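Side-chain contact in BIFUNCTIONAL PROTEIN Proline utilization A (PutA) (Corynebacterium freiburgense, PDB 5UX5), which catalyses the two-step oxidation of proline to glutamate, using an FAD-dependent proline dehydrogenase and an NAD-dependent aldehyde dehydrogenase carried on one chain: residues I13-D16 and L17-Q21. Residues are numbered along the deposited sequence; the frame is centred on the assembly and turned at random.
Sequences INRD and LENLQ
R15 and E18 make the main side-chain contact at the start of helix 16-31. The R15 chain bends at chi2 and chi3 (-126° and -38°), which folds its guanidinium back over E18. CB of E18 lies under the centre of one guanidinium face. R15 NH1 comes within 3.7 Å of E18 CG. The two side chains cross at about a right angle.

The opposite charges are close but form no salt bridge, and any attraction is probably weak. R15 NH1 and E18 OE1 are 4.3 Å apart, and that oxygen lies well out of the guanidinium plane. The other carboxylate oxygen, OE2, forms a salt bridge with R451.

Two backbone bonds open the helix. N19 N donates to R15 O at 3.0 Å, and L20 N donates to D16 O at 2.8 Å. The side chain of L20 packs against L363 of helix 354-367.

From the loop before the helix, N14 OD1 accepts the N-H of D16, its first residue, on a lone pair, at 2.8 Å from D16 N. The bond is nearly straight, at 166°. D16 OD2 forms a salt bridge with R367, at the end of helix 354-367. L17 packs between that helix and helix 323-337.

The Asx turn starting at N14 spans R15, the N-cap residue, and leads into the helix at D16. This surface helix start sits against helices of the proline dehydrogenase TIM barrel.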
loop_
_atom_site.group_PDB
_atom_site.type_symbol
_atom_site.label_atom_id
_atom_site.label_comp_id
_atom_site.label_asym_id
_atom_site.label_seq_id
_atom_site.Cartn_x
_atom_site.Cartn_y
_atom_site.Cartn_z
ATOM N N ILE A 13 12.607 -32.388 24.098
ATOM C CA ILE A 13 11.575 -32.271 25.126
ATOM C C ILE A 13 11.999 -33.000 26.396
ATOM O O ILE A 13 12.646 -34.051 26.346
ATOM C CB ILE A 13 10.231 -32.808 24.616
ATOM C CG1 ILE A 13 9.868 -32.172 23.287
ATOM C CG2 ILE A 13 9.128 -32.519 25.614
ATOM C CD1 ILE A 13 8.469 -32.564 22.850
ATOM N N ASN A 14 11.655 -32.426 27.546
ATOM C CA ASN A 14 11.998 -32.976 28.854
ATOM C C ASN A 14 11.128 -32.281 29.892
ATOM O O ASN A 14 10.356 -31.368 29.572
ATOM C CB ASN A 14 13.458 -32.740 29.183
ATOM C CG ASN A 14 13.752 -31.281 29.253
ATOM O OD1 ASN A 14 13.627 -30.661 30.310
ATOM N ND2 ASN A 14 14.030 -30.692 28.107
ATOM N N ARG A 15 11.337 -32.637 31.162
ATOM C CA ARG A 15 10.496 -32.121 32.238
ATOM C C ARG A 15 11.264 -31.270 33.254
ATOM O O ARG A 15 10.809 -31.121 34.391
ATOM C CB ARG A 15 9.770 -33.272 32.943
ATOM C CG ARG A 15 8.966 -34.161 32.018
ATOM C CD ARG A 15 7.507 -34.310 32.434
ATOM N NE ARG A 15 7.320 -34.379 33.881
ATOM C CZ ARG A 15 6.235 -33.929 34.513
ATOM N NH1 ARG A 15 5.230 -33.359 33.819
ATOM N NH2 ARG A 15 6.161 -34.032 35.841
ATOM N N ASP A 16 12.416 -30.701 32.888
ATOM C CA ASP A 16 13.159 -29.896 33.856
ATOM C C ASP A 16 12.330 -28.704 34.331
ATOM O O ASP A 16 12.235 -28.442 35.533
ATOM C CB ASP A 16 14.499 -29.456 33.266
ATOM C CG ASP A 16 15.443 -30.621 33.063
ATOM O OD1 ASP A 16 15.355 -31.593 33.845
ATOM O OD2 ASP A 16 16.260 -30.584 32.119
ATOM N N LEU A 17 11.713 -27.972 33.400
ATOM C CA LEU A 17 10.865 -26.842 33.785
ATOM C C LEU A 17 9.728 -27.274 34.719
ATOM O O LEU A 17 9.433 -26.585 35.704
ATOM C CB LEU A 17 10.305 -26.157 32.531
ATOM C CG LEU A 17 11.146 -25.026 31.963
ATOM C CD1 LEU A 17 10.426 -24.372 30.827
ATOM C CD2 LEU A 17 11.374 -24.006 33.048
ATOM N N GLU A 18 9.052 -28.386 34.415
ATOM C CA GLU A 18 8.022 -28.880 35.333
ATOM C C GLU A 18 8.575 -29.130 36.733
ATOM O O GLU A 18 7.914 -28.815 37.729
ATOM C CB GLU A 18 7.353 -30.146 34.785
ATOM C CG GLU A 18 6.217 -29.834 33.799
ATOM C CD GLU A 18 6.620 -29.883 32.347
ATOM O OE1 GLU A 18 5.717 -29.761 31.495
ATOM O OE2 GLU A 18 7.828 -29.985 32.051
ATOM N N ASN A 19 9.788 -29.674 36.837
ATOM C CA ASN A 19 10.327 -29.950 38.160
ATOM C C ASN A 19 10.792 -28.678 38.862
ATOM O O ASN A 19 10.634 -28.551 40.084
ATOM C CB ASN A 19 11.478 -30.958 38.066
ATOM C CG ASN A 19 11.039 -32.327 37.529
ATOM O OD1 ASN A 19 9.900 -32.779 37.746
ATOM N ND2 ASN A 19 11.952 -32.992 36.815
ATOM N N LEU A 20 11.298 -27.701 38.114
ATOM C CA LEU A 20 11.819 -26.485 38.726
ATOM C C LEU A 20 10.740 -25.451 38.987
ATOM O O LEU A 20 11.028 -24.420 39.601
ATOM C CB LEU A 20 12.907 -25.879 37.829
ATOM C CG LEU A 20 14.106 -26.767 37.465
ATOM C CD1 LEU A 20 15.021 -26.029 36.547
ATOM C CD2 LEU A 20 14.900 -27.221 38.701
ATOM N N GLN A 21 9.496 -25.757 38.612
ATOM C CA GLN A 21 8.441 -24.752 38.549
ATOM C C GLN A 21 8.287 -23.983 39.858
ATOM O O GLN A 21 8.115 -22.758 39.851
ATOM C CB GLN A 21 7.136 -25.444 38.172
ATOM C CG GLN A 21 6.181 -24.606 37.394
ATOM C CD GLN A 21 4.980 -25.407 36.943
ATOM O OE1 GLN A 21 4.560 -25.312 35.789
ATOM N NE2 GLN A 21 4.405 -26.191 37.859
#